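Local structure of L-talarate/galactarate dehydratase (Salmonella typhimurium, 2PP0) at residues V49-Q54 and N228-R233; D71-V76 and A144-L149; G170-P175 and V198-C203; A330-L335 and L376-S381. The protein catalyses the magnesium-dependent dehydration of L-talarate and galactarate to 5-keto-4-deoxy-D-glucarate, along with a competing epimerization of L-talarate to galactarate. One frame throughout, in Å; residues are numbered along the deposited sequence.

In the fold
The four contacts form two pairs on the two-domain enolase-superfamily scaffold. Contacts 1 and 3, centres about 10 Å apart, lie where the capping domain meets loops at the barrel mouth. They touch: Leu-50 CD2 is 3.6 Å from Gln-200 CB. Substrate-binding Asn-228 belongs to contact 1; in contact 3 the Leu-172 side chain is about 4 Å from that of catalytic Lys-197. Contacts 2 and 4, centres about 15 Å apart, join where Val-76 packs on Leu-376. The Val-333 side chain of contact 4 is about 8 Å from that of Asp-301, which increases the basicity of the active-site histidine. Contact 2 lies away from the active site, its centre about 43 Å from that of contact 1.

Contact 1. Residues V49-Q54 and N228-R233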
loop_
_atom_site.group_PDB
_atom_site.type_symbol
_atom_site.label_atom_id
_atom_site.label_comp_id
_atom_site.label_asym_id
_atom_site.label_seq_id
_atom_site.Cartn_x
_atom_site.Cartn_y
_atom_site.Cartn_z
ATOM N N VAL B 49 11.438 20.887 -28.229
ATOM C CA VAL B 49 11.060 21.558 -29.464
ATOM C C VAL B 49 12.224 22.395 -30.000
ATOM O O VAL B 49 12.510 22.369 -31.196
ATOM C CB VAL B 49 9.844 22.490 -29.252
ATOM C CG1 VAL B 49 9.488 23.193 -30.560
ATOM C CG2 VAL B 49 8.659 21.692 -28.731
ATOM N N LEU B 50 12.895 23.126 -29.112
ATOM C CA LEU B 50 14.020 23.970 -29.512
ATOM C C LEU B 50 15.234 23.199 -30.020
ATOM O O LEU B 50 16.106 23.777 -30.662
ATOM C CB LEU B 50 14.438 24.891 -28.360
ATOM C CG LEU B 50 13.657 26.206 -28.251
ATOM C CD1 LEU B 50 12.190 25.920 -27.957
ATOM C CD2 LEU B 50 14.269 27.078 -27.162
ATOM N N THR B 51 15.299 21.902 -29.732
ATOM C CA THR B 51 16.410 21.079 -30.203
ATOM C C THR B 51 15.983 20.326 -31.464
ATOM O O THR B 51 16.776 19.597 -32.062
ATOM C CB THR B 51 16.853 20.044 -29.149
ATOM O OG1 THR B 51 15.765 19.154 -28.862
ATOM C CG2 THR B 51 17.316 20.743 -27.874
ATOM N N GLY B 52 14.717 20.493 -31.842
ATOM C CA GLY B 52 14.195 19.854 -33.037
ATOM C C GLY B 52 13.612 18.457 -32.894
ATOM O O GLY B 52 13.240 17.849 -33.894
ATOM N N ARG B 53 13.526 17.944 -31.669
ATOM C CA ARG B 53 12.981 16.607 -31.431
ATOM C C ARG B 53 11.473 16.539 -31.653
ATOM O O ARG B 53 10.950 15.526 -32.125
ATOM C CB ARG B 53 13.278 16.153 -29.998
ATOM C CG ARG B 53 14.745 15.887 -29.697
ATOM C CD ARG B 53 15.261 14.663 -30.439
ATOM N NE ARG B 53 16.554 14.230 -29.910
ATOM C CZ ARG B 53 17.207 13.141 -30.308
ATOM N NH1 ARG B 53 16.696 12.359 -31.254
ATOM N NH2 ARG B 53 18.366 12.822 -29.745
ATOM N N GLN B 54 10.777 17.615 -31.301
ATOM C CA GLN B 54 9.325 17.659 -31.436
ATOM C C GLN B 54 8.818 19.005 -31.936
ATOM O O GLN B 54 9.570 19.979 -32.022
ATOM C CB GLN B 54 8.651 17.380 -30.085
ATOM C CG GLN B 54 8.989 16.048 -29.424
ATOM C CD GLN B 54 8.309 15.913 -28.068
ATOM O OE1 GLN B 54 8.318 16.850 -27.266
ATOM N NE2 GLN B 54 7.717 14.754 -27.808
ATOM N N ASN B 228 14.309 18.794 -19.694
ATOM C CA ASN B 228 13.552 17.872 -20.530
ATOM C C ASN B 228 14.429 16.958 -21.400
ATOM O O ASN B 228 14.178 16.797 -22.600
ATOM C CB ASN B 228 12.563 18.651 -21.409
ATOM C CG ASN B 228 11.299 19.056 -20.651
ATOM O OD1 ASN B 228 10.416 18.230 -20.406
ATOM N ND2 ASN B 228 11.218 20.319 -20.267
ATOM N N GLN B 229 15.450 16.369 -20.777
ATOM C CA GLN B 229 16.369 15.425 -21.425
ATOM C C GLN B 229 17.270 15.974 -22.527
ATOM O O GLN B 229 17.947 15.194 -23.201
ATOM C CB GLN B 229 15.587 14.261 -22.042
ATOM C CG GLN B 229 14.438 13.696 -21.216
ATOM C CD GLN B 229 13.688 12.621 -21.977
ATOM O OE1 GLN B 229 14.248 11.573 -22.299
ATOM N NE2 GLN B 229 12.420 12.876 -22.277
ATOM N N GLN B 230 17.319 17.289 -22.704
ATOM C CA GLN B 230 18.097 17.837 -23.811
ATOM C C GLN B 230 19.603 18.079 -23.700
ATOM O O GLN B 230 20.203 18.602 -24.637
ATOM C CB GLN B 230 17.412 19.106 -24.332
ATOM C CG GLN B 230 15.992 18.857 -24.847
ATOM C CD GLN B 230 15.874 17.609 -25.714
ATOM O OE1 GLN B 230 15.227 16.630 -25.331
ATOM N NE2 GLN B 230 16.500 17.636 -26.888
ATOM N N TRP B 231 20.227 17.719 -22.584
ATOM C CA TRP B 231 21.676 17.892 -22.487
ATOM C C TRP B 231 22.338 16.531 -22.592
ATOM O O TRP B 231 21.713 15.507 -22.303
ATOM C CB TRP B 231 22.106 18.492 -21.147
ATOM C CG TRP B 231 21.712 19.905 -20.916
ATOM C CD1 TRP B 231 21.694 20.917 -21.832
ATOM C CD2 TRP B 231 21.348 20.487 -19.663
ATOM N NE1 TRP B 231 21.341 22.098 -21.224
ATOM C CE2 TRP B 231 21.123 21.863 -19.891
ATOM C CE3 TRP B 231 21.191 19.978 -18.365
ATOM C CZ2 TRP B 231 20.750 22.743 -18.866
ATOM C CZ3 TRP B 231 20.820 20.854 -17.344
ATOM C CH2 TRP B 231 20.604 22.221 -17.604
ATOM N N ASP B 232 23.598 16.515 -23.022
ATOM C CA ASP B 232 24.336 15.260 -23.067
ATOM C C ASP B 232 25.088 15.290 -21.739
ATOM O O ASP B 232 25.106 16.324 -21.071
ATOM C CB ASP B 232 25.297 15.183 -24.271
ATOM C CG ASP B 232 26.319 16.311 -24.308
ATOM O OD1 ASP B 232 26.437 17.069 -23.327
ATOM O OD2 ASP B 232 27.020 16.430 -25.339
ATOM N N ARG B 233 25.693 14.179 -21.343
ATOM C CA ARG B 233 26.394 14.129 -20.069
ATOM C C ARG B 233 27.429 15.236 -19.852
ATOM O O ARG B 233 27.568 15.744 -18.740
ATOM C CB ARG B 233 27.057 12.765 -19.895
ATOM C CG ARG B 233 26.077 11.611 -19.862
ATOM C CD ARG B 233 26.809 10.314 -19.595
ATOM N NE ARG B 233 25.899 9.184 -19.431
ATOM C CZ ARG B 233 26.306 7.938 -19.232
ATOM N NH1 ARG B 233 27.605 7.670 -19.174
ATOM N NH2 ARG B 233 25.423 6.959 -19.092
#
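Thr-51 and Gln-230 make most of this small contact, and apolar touching comes first. The methyl of Thr-51 rests on the aliphatic part of the glutamine, with CG2 3.8 Å from Gln-230 CG and 3.9 Å from Gln-230 CB. Gln-230 then bends at its second torsion (chi2 -44°), which brings its amide end over beside the threonine and near CG of Arg-53. There the amide end comes close to the Thr-51 hydroxyl.

The polar bonds run mainly within each side. With chi1 at 61°, the Thr-51 hydroxyl turns back to the helix that precedes it, 47-50, and hydrogen-bonds to Ala-47 O. Gly-52 ends that helix in a Schellman motif, its N bonding to Val-49 O at 3.0 Å; having no side chain, glycine can adopt the positive phi of 89° found here. On the barrel side, Asp-232 is the N-cap of helix 233-243, through a bond from Thr-235 N to its OD1.

Ala-47 and Lys-48, both substrate-binding, also touch Gln-230, so the contact lies where the capping domain closes over the barrel mouth. Threonine and glutamine suit this edge by offering both hydrocarbon and a neutral polar end. The chemistry implies a modest junction between a helix end and a barrel loop, joined by van der Waals contact and without a salt bridge.

Contact 2. Residues D71-V76 and A144-L149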
loop_
_atom_site.group_PDB
_atom_site.type_symbol
_atom_site.label_atom_id
_atom_site.label_comp_id
_atom_site.label_asym_id
_atom_site.label_seq_id
_atom_site.Cartn_x
_atom_site.Cartn_y
_atom_site.Cartn_z
ATOM N N ASP B 71 -24.977 -0.635 -6.497
ATOM C CA ASP B 71 -25.426 0.014 -5.271
ATOM C C ASP B 71 -25.399 1.536 -5.259
ATOM O O ASP B 71 -25.421 2.153 -4.193
ATOM C CB ASP B 71 -24.659 -0.546 -4.069
ATOM C CG ASP B 71 -24.865 -2.045 -3.905
ATOM O OD1 ASP B 71 -25.910 -2.549 -4.371
ATOM O OD2 ASP B 71 -23.996 -2.720 -3.310
ATOM N N GLY B 72 -25.342 2.137 -6.443
ATOM C CA GLY B 72 -25.385 3.586 -6.544
ATOM C C GLY B 72 -24.126 4.417 -6.431
ATOM O O GLY B 72 -24.206 5.647 -6.337
ATOM N N PHE B 73 -22.963 3.778 -6.441
ATOM C CA PHE B 73 -21.718 4.525 -6.342
ATOM C C PHE B 73 -21.239 4.954 -7.721
ATOM O O PHE B 73 -21.584 4.349 -8.735
ATOM C CB PHE B 73 -20.661 3.690 -5.615
ATOM C CG PHE B 73 -20.969 3.481 -4.152
ATOM C CD1 PHE B 73 -20.762 4.503 -3.237
ATOM C CD2 PHE B 73 -21.517 2.283 -3.705
ATOM C CE1 PHE B 73 -21.094 4.337 -1.895
ATOM C CE2 PHE B 73 -21.855 2.108 -2.361
ATOM C CZ PHE B 73 -21.641 3.140 -1.459
ATOM N N GLU B 74 -20.449 6.015 -7.748
ATOM C CA GLU B 74 -19.951 6.551 -8.998
ATOM C C GLU B 74 -18.475 6.918 -8.869
ATOM O O GLU B 74 -18.021 7.349 -7.812
ATOM C CB GLU B 74 -20.819 7.762 -9.368
ATOM C CG GLU B 74 -20.184 8.829 -10.222
ATOM C CD GLU B 74 -19.268 9.744 -9.435
ATOM O OE1 GLU B 74 -19.651 10.192 -8.329
ATOM O OE2 GLU B 74 -18.162 10.027 -9.933
ATOM N N GLY B 75 -17.724 6.719 -9.947
ATOM C CA GLY B 75 -16.311 7.050 -9.924
ATOM C C GLY B 75 -15.866 7.632 -11.250
ATOM O O GLY B 75 -16.389 7.259 -12.299
ATOM N N VAL B 76 -14.913 8.555 -11.209
ATOM C CA VAL B 76 -14.403 9.164 -12.424
ATOM C C VAL B 76 -12.880 9.267 -12.353
ATOM O O VAL B 76 -12.313 9.520 -11.289
ATOM C CB VAL B 76 -15.008 10.575 -12.635
ATOM C CG1 VAL B 76 -14.559 11.507 -11.524
ATOM C CG2 VAL B 76 -14.605 11.118 -13.996
ATOM N N ALA B 144 -13.020 5.888 -2.360
ATOM C CA ALA B 144 -12.894 6.996 -1.420
ATOM C C ALA B 144 -14.280 7.561 -1.123
ATOM O O ALA B 144 -14.635 7.788 0.037
ATOM C CB ALA B 144 -11.998 8.091 -1.999
ATOM N N LYS B 145 -15.060 7.785 -2.180
ATOM C CA LYS B 145 -16.413 8.306 -2.032
ATOM C C LYS B 145 -17.262 7.348 -1.203
ATOM O O LYS B 145 -18.101 7.778 -0.415
ATOM C CB LYS B 145 -17.055 8.520 -3.408
ATOM C CG LYS B 145 -16.455 9.680 -4.177
ATOM C CD LYS B 145 -17.001 9.772 -5.598
ATOM C CE LYS B 145 -16.480 11.023 -6.302
ATOM N NZ LYS B 145 -16.830 11.031 -7.760
ATOM N N ARG B 146 -17.046 6.050 -1.384
ATOM C CA ARG B 146 -17.785 5.046 -0.632
ATOM C C ARG B 146 -17.473 5.193 0.866
ATOM O O ARG B 146 -18.307 4.892 1.713
ATOM C CB ARG B 146 -17.403 3.646 -1.109
ATOM C CG ARG B 146 -18.086 2.510 -0.366
ATOM C CD ARG B 146 -17.485 1.168 -0.759
ATOM N NE ARG B 146 -17.651 0.901 -2.185
ATOM C CZ ARG B 146 -18.734 0.343 -2.724
ATOM N NH1 ARG B 146 -19.752 -0.021 -1.952
ATOM N NH2 ARG B 146 -18.805 0.159 -4.038
ATOM N N ALA B 147 -16.266 5.653 1.185
ATOM C CA ALA B 147 -15.863 5.851 2.577
ATOM C C ALA B 147 -16.236 7.268 3.036
ATOM O O ALA B 147 -16.066 7.618 4.210
ATOM C CB ALA B 147 -14.355 5.642 2.720
ATOM N N GLY B 148 -16.746 8.072 2.104
ATOM C CA GLY B 148 -17.118 9.439 2.416
ATOM C C GLY B 148 -15.888 10.257 2.763
ATOM O O GLY B 148 -15.904 11.054 3.700
ATOM N N LEU B 149 -14.816 10.072 1.995
ATOM C CA LEU B 149 -13.567 10.780 2.257
ATOM C C LEU B 149 -12.863 11.263 1.009
ATOM O O LEU B 149 -13.044 10.707 -0.069
ATOM C CB LEU B 149 -12.563 9.857 2.949
ATOM C CG LEU B 149 -12.854 9.118 4.243
ATOM C CD1 LEU B 149 -11.798 8.028 4.444
ATOM C CD2 LEU B 149 -12.855 10.108 5.388
HETATM O O HOH W 1 -22.228 -1.558 -1.783
#
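The ammonium of Lys-145 is gripped by two acidic side chains. Glu-74 forms the salt bridge across the contact, with OE2 2.7 Å from NZ, and its other oxygen, OE1, takes a weak hydrogen bond from NZ at 3.0 Å. Asp-141, one helical turn before Lys-145, supplies a second salt bridge and also accepts a bond from Val-76 N. The lysine chain is extended beyond CG, which gives it the length to span from helix to strand, while Glu-74 bends at chi2 (-78°) to bring its carboxylate round.

In the N-terminal capping domain of the enolase superfamily, helix 127-146 packs on an antiparallel sheet, and strand 74-81 is an outermost strand of that sheet within the chain. Just before this strand, Phe-73 lays one face over Arg-146. The two side chains cross at about a right angle: CG of Arg-146 makes a CH-pi contact 4.1 Å from the ring centroid, and a bend at chi3 (-61°) carries the guanidinium back under the same ring. There CZ sits 3.9 Å from the centroid in a cation-pi contact, with the two planes 44° apart. Arginine suits the place because its rim stays available for polar partners. NH2 forms a salt bridge with Asp-26, and NH1 donates to a water at 2.9 Å that in turn donates to Asp-71 OD2. Ala-147 of the second subunit packs against Arg-146 as well.

Contact 3. Residues G170-P175 and V198-C203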
loop_
_atom_site.group_PDB
_atom_site.type_symbol
_atom_site.label_atom_id
_atom_site.label_comp_id
_atom_site.label_asym_id
_atom_site.label_seq_id
_atom_site.Cartn_x
_atom_site.Cartn_y
_atom_site.Cartn_z
ATOM N N GLY B 170 6.899 29.284 -17.291
ATOM C CA GLY B 170 8.341 29.247 -17.465
ATOM C C GLY B 170 8.830 28.497 -18.691
ATOM O O GLY B 170 9.966 28.021 -18.707
ATOM N N PHE B 171 7.987 28.395 -19.716
ATOM C CA PHE B 171 8.343 27.684 -20.947
ATOM C C PHE B 171 9.261 28.471 -21.886
ATOM O O PHE B 171 9.342 29.701 -21.813
ATOM C CB PHE B 171 7.069 27.252 -21.677
ATOM C CG PHE B 171 6.472 25.971 -21.150
ATOM C CD1 PHE B 171 6.885 24.739 -21.651
ATOM C CD2 PHE B 171 5.496 25.993 -20.152
ATOM C CE1 PHE B 171 6.332 23.543 -21.173
ATOM C CE2 PHE B 171 4.936 24.805 -19.663
ATOM C CZ PHE B 171 5.355 23.578 -20.177
ATOM N N LEU B 172 9.943 27.742 -22.774
ATOM C CA LEU B 172 10.905 28.321 -23.718
ATOM C C LEU B 172 10.389 29.154 -24.895
ATOM O O LEU B 172 11.176 29.808 -25.579
ATOM C CB LEU B 172 11.826 27.217 -24.251
ATOM C CG LEU B 172 12.945 26.790 -23.296
ATOM C CD1 LEU B 172 13.591 25.509 -23.793
ATOM C CD2 LEU B 172 13.973 27.915 -23.176
ATOM N N HIS B 173 9.086 29.134 -25.145
ATOM C CA HIS B 173 8.531 29.925 -26.240
ATOM C C HIS B 173 8.135 31.295 -25.691
ATOM O O HIS B 173 7.676 32.171 -26.427
ATOM C CB HIS B 173 7.303 29.224 -26.821
ATOM C CG HIS B 173 6.206 29.012 -25.823
ATOM N ND1 HIS B 173 5.346 30.018 -25.436
ATOM C CD2 HIS B 173 5.854 27.918 -25.107
ATOM C CE1 HIS B 173 4.512 29.552 -24.523
ATOM N NE2 HIS B 173 4.799 28.281 -24.304
ATOM N N THR B 174 8.330 31.471 -24.388
ATOM C CA THR B 174 7.987 32.709 -23.699
ATOM C C THR B 174 9.193 33.638 -23.539
ATOM O O THR B 174 10.196 33.269 -22.924
ATOM C CB THR B 174 7.408 32.395 -22.297
ATOM O OG1 THR B 174 6.290 31.506 -22.431
ATOM C CG2 THR B 174 6.954 33.669 -21.599
ATOM N N PRO B 175 9.112 34.861 -24.095
ATOM C CA PRO B 175 10.226 35.811 -23.981
ATOM C C PRO B 175 10.529 36.086 -22.510
ATOM O O PRO B 175 9.640 35.985 -21.661
ATOM C CB PRO B 175 9.701 37.050 -24.703
ATOM C CG PRO B 175 8.756 36.475 -25.721
ATOM C CD PRO B 175 8.026 35.423 -24.916
ATOM N N VAL B 198 14.826 24.910 -19.216
ATOM C CA VAL B 198 16.161 25.180 -19.751
ATOM C C VAL B 198 16.487 24.052 -20.726
ATOM O O VAL B 198 15.605 23.268 -21.078
ATOM C CB VAL B 198 17.244 25.228 -18.639
ATOM C CG1 VAL B 198 16.986 26.404 -17.704
ATOM C CG2 VAL B 198 17.267 23.923 -17.863
ATOM N N GLY B 199 17.736 23.971 -21.175
ATOM C CA GLY B 199 18.113 22.908 -22.093
ATOM C C GLY B 199 18.097 23.240 -23.580
ATOM O O GLY B 199 18.243 22.343 -24.415
ATOM N N GLN B 200 17.921 24.511 -23.924
ATOM C CA GLN B 200 17.908 24.912 -25.331
ATOM C C GLN B 200 19.341 24.867 -25.866
ATOM O O GLN B 200 20.302 24.863 -25.096
ATOM C CB GLN B 200 17.344 26.329 -25.488
ATOM C CG GLN B 200 18.329 27.452 -25.175
ATOM C CD GLN B 200 17.695 28.835 -25.287
ATOM O OE1 GLN B 200 17.256 29.420 -24.290
ATOM N NE2 GLN B 200 17.631 29.358 -26.506
ATOM N N PRO B 201 19.502 24.828 -27.196
ATOM C CA PRO B 201 20.841 24.785 -27.789
ATOM C C PRO B 201 21.761 25.862 -27.220
ATOM O O PRO B 201 22.925 25.604 -26.908
ATOM C CB PRO B 201 20.556 24.989 -29.276
ATOM C CG PRO B 201 19.248 24.274 -29.448
ATOM C CD PRO B 201 18.461 24.750 -28.237
ATOM N N ASN B 202 21.225 27.068 -27.082
ATOM C CA ASN B 202 21.987 28.197 -26.563
ATOM C C ASN B 202 22.077 28.132 -25.035
ATOM O O ASN B 202 21.187 28.624 -24.336
ATOM C CB ASN B 202 21.307 29.504 -26.984
ATOM C CG ASN B 202 22.184 30.717 -26.766
ATOM O OD1 ASN B 202 23.098 30.702 -25.936
ATOM N ND2 ASN B 202 21.901 31.788 -27.503
ATOM N N CYS B 203 23.144 27.531 -24.517
ATOM C CA CYS B 203 23.320 27.413 -23.072
ATOM C C CYS B 203 23.478 28.777 -22.417
ATOM O O CYS B 203 23.155 28.954 -21.238
ATOM C CB CYS B 203 24.543 26.551 -22.744
ATOM S SG CYS B 203 24.318 24.786 -23.061
#
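Leu-172 reaches across to Gln-200 and to the backbone of Val-198, and these three residues account for almost all of the buried surface. The leucine splits the work between its two methyls. CD1 lies 4.1 Å from Val-198 O and 4.2 Å from Gln-200 CB, whereas CD2 faces the amide end of Gln-200. These are van der Waals distances, with no hydrogen bond between the segments. Leucine suits the place because a branched apolar side chain can meet several neighbours at once.

The Gln-200 chain passes the leucine at a slant. Its chi1 of 80° sets CG between the backbone N and the carbonyl carbon, and from there the chain runs extended, carrying the amide to the second methyl. Val-198 contributes through its backbone: its CB points away from Leu-172, and its side chain packs on Trp-231 and Asp-206.

On one side Leu-172 is the second residue of a type I beta turn from Phe-171 to Thr-174, closed by a bond from Thr-174 N to Phe-171 O at 3.3 Å; on the other, Gly-199 has a positive phi (96°) that a residue without a side chain tolerates.

These loops follow strands 161-166 and 194-197 of the barrel domain, beside substrate-binding Ala-47 and the proton acceptor Lys-197, and lead into helices 176-188 and 203-217. Leu-172 also touches Asp-206 and Arg-209 of helix 203-217, and Ala-47 and Leu-50 of helix 47-50.

Contact 4. Residues A330-L335 and L376-S381; sequences AMEVHL and LGFTLS
Glu-332 and Phe-378 form the tight half of this buried contact. CG of the glutamate lies over one face of the ring in a CH-pi contact, 4.0 Å from the Phe-378 centroid, and CB of Glu-332 touches Phe-378 CE2 at 3.4 Å. The side chains cross at about a right angle, and a bend at chi2 (69°) turns the carboxylate away from a flat stack, its plane 53° from that of the ring. The ring of Phe-357 meets Phe-378 too, so a broad aromatic suits the spot.

The other half is looser. Leu-376 CD2 stands 4.2 Å from Val-333 CG2, an apolar pair of branched side chains filling the interior, and at a van der Waals distance of 4.1 Å from Glu-332 O. No side of the contact is solvent-facing, since all four residues are buried. On the helix, Ala-330 O accepts from both Val-333 N and His-334 N, fixing the first turn.

Helix 331-339 follows barrel strand 324-325 and the catalytic His-328. Segment 376-381 leads through helix 382-386 to strand 388-395, which joins the capping-domain sheet, a return of the C-terminal chain characteristic of the mandelate racemase family.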
loop_
_atom_site.group_PDB
_atom_site.type_symbol
_atom_site.label_atom_id
_atom_site.label_comp_id
_atom_site.label_asym_id
_atom_site.label_seq_id
_atom_site.Cartn_x
_atom_site.Cartn_y
_atom_site.Cartn_z
ATOM N N ALA B 330 -0.996 16.584 -13.788
ATOM C CA ALA B 330 -2.228 16.110 -13.154
ATOM C C ALA B 330 -2.347 16.376 -11.649
ATOM O O ALA B 330 -2.536 15.442 -10.868
ATOM C CB ALA B 330 -2.395 14.618 -13.433
ATOM N N MET B 331 -2.260 17.644 -11.246
ATOM C CA MET B 331 -2.359 17.984 -9.828
ATOM C C MET B 331 -3.698 17.555 -9.230
ATOM O O MET B 331 -3.802 17.324 -8.022
ATOM C CB MET B 331 -2.125 19.493 -9.607
ATOM C CG MET B 331 -3.017 20.430 -10.415
ATOM S SD MET B 331 -2.640 22.190 -10.137
ATOM C CE MET B 331 -4.182 22.920 -10.691
ATOM N N GLU B 332 -4.710 17.425 -10.083
ATOM C CA GLU B 332 -6.041 17.018 -9.640
ATOM C C GLU B 332 -5.986 15.628 -9.013
ATOM O O GLU B 332 -6.803 15.282 -8.155
ATOM C CB GLU B 332 -7.021 17.024 -10.818
ATOM C CG GLU B 332 -7.321 18.415 -11.414
ATOM C CD GLU B 332 -6.141 19.042 -12.152
ATOM O OE1 GLU B 332 -5.194 18.314 -12.529
ATOM O OE2 GLU B 332 -6.167 20.273 -12.376
ATOM N N VAL B 333 -5.014 14.830 -9.446
ATOM C CA VAL B 333 -4.836 13.488 -8.908
ATOM C C VAL B 333 -3.633 13.439 -7.969
ATOM O O VAL B 333 -3.705 12.866 -6.879
ATOM C CB VAL B 333 -4.610 12.452 -10.031
ATOM C CG1 VAL B 333 -4.323 11.093 -9.425
ATOM C CG2 VAL B 333 -5.839 12.388 -10.943
ATOM N N HIS B 334 -2.528 14.045 -8.386
ATOM C CA HIS B 334 -1.316 14.020 -7.579
ATOM C C HIS B 334 -1.374 14.771 -6.249
ATOM O O HIS B 334 -0.532 14.545 -5.380
ATOM C CB HIS B 334 -0.123 14.506 -8.405
ATOM C CG HIS B 334 0.138 13.676 -9.626
ATOM N ND1 HIS B 334 0.154 12.299 -9.599
ATOM C CD2 HIS B 334 0.404 14.029 -10.906
ATOM C CE1 HIS B 334 0.416 11.838 -10.809
ATOM N NE2 HIS B 334 0.572 12.867 -11.620
ATOM N N LEU B 335 -2.346 15.664 -6.078
ATOM C CA LEU B 335 -2.455 16.385 -4.808
ATOM C C LEU B 335 -2.721 15.364 -3.707
ATOM O O LEU B 335 -2.119 15.418 -2.636
ATOM C CB LEU B 335 -3.598 17.404 -4.836
ATOM C CG LEU B 335 -3.933 18.077 -3.491
ATOM C CD1 LEU B 335 -2.775 18.933 -3.024
ATOM C CD2 LEU B 335 -5.178 18.934 -3.639
ATOM N N LEU B 376 -11.572 12.195 -5.753
ATOM C CA LEU B 376 -10.645 13.166 -6.319
ATOM C C LEU B 376 -11.138 14.574 -6.006
ATOM O O LEU B 376 -10.356 15.519 -5.963
ATOM C CB LEU B 376 -10.533 12.977 -7.839
ATOM C CG LEU B 376 -9.957 11.630 -8.279
ATOM C CD1 LEU B 376 -10.038 11.482 -9.802
ATOM C CD2 LEU B 376 -8.515 11.537 -7.797
ATOM N N GLY B 377 -12.445 14.706 -5.790
ATOM C CA GLY B 377 -13.017 16.006 -5.477
ATOM C C GLY B 377 -13.303 16.868 -6.695
ATOM O O GLY B 377 -13.268 18.097 -6.618
ATOM N N PHE B 378 -13.592 16.230 -7.822
ATOM C CA PHE B 378 -13.873 16.961 -9.053
ATOM C C PHE B 378 -15.013 16.321 -9.822
ATOM O O PHE B 378 -15.174 15.103 -9.799
ATOM C CB PHE B 378 -12.628 16.984 -9.955
ATOM C CG PHE B 378 -11.498 17.842 -9.433
ATOM C CD1 PHE B 378 -11.564 19.231 -9.508
ATOM C CD2 PHE B 378 -10.357 17.257 -8.891
ATOM C CE1 PHE B 378 -10.512 20.024 -9.054
ATOM C CE2 PHE B 378 -9.295 18.042 -8.433
ATOM C CZ PHE B 378 -9.373 19.428 -8.516
ATOM N N THR B 379 -15.813 17.146 -10.494
ATOM C CA THR B 379 -16.907 16.643 -11.319
ATOM C C THR B 379 -16.671 17.194 -12.723
ATOM O O THR B 379 -16.192 18.315 -12.881
ATOM C CB THR B 379 -18.294 17.108 -10.818
ATOM O OG1 THR B 379 -18.365 18.538 -10.856
ATOM C CG2 THR B 379 -18.539 16.618 -9.398
ATOM N N LEU B 380 -16.983 16.399 -13.737
ATOM C CA LEU B 380 -16.790 16.814 -15.123
ATOM C C LEU B 380 -17.688 17.986 -15.500
ATOM O O LEU B 380 -18.900 17.949 -15.285
ATOM C CB LEU B 380 -17.054 15.639 -16.061
ATOM C CG LEU B 380 -16.070 14.472 -15.943
ATOM C CD1 LEU B 380 -16.544 13.306 -16.799
ATOM C CD2 LEU B 380 -14.678 14.931 -16.368
ATOM N N SER B 381 -17.078 19.022 -16.065
ATOM C CA SER B 381 -17.789 20.225 -16.479
ATOM C C SER B 381 -18.467 20.027 -17.825
ATOM O O SER B 381 -18.243 19.023 -18.504
ATOM C CB SER B 381 -16.810 21.376 -16.621
ATOM O OG SER B 381 -16.014 21.167 -17.776
#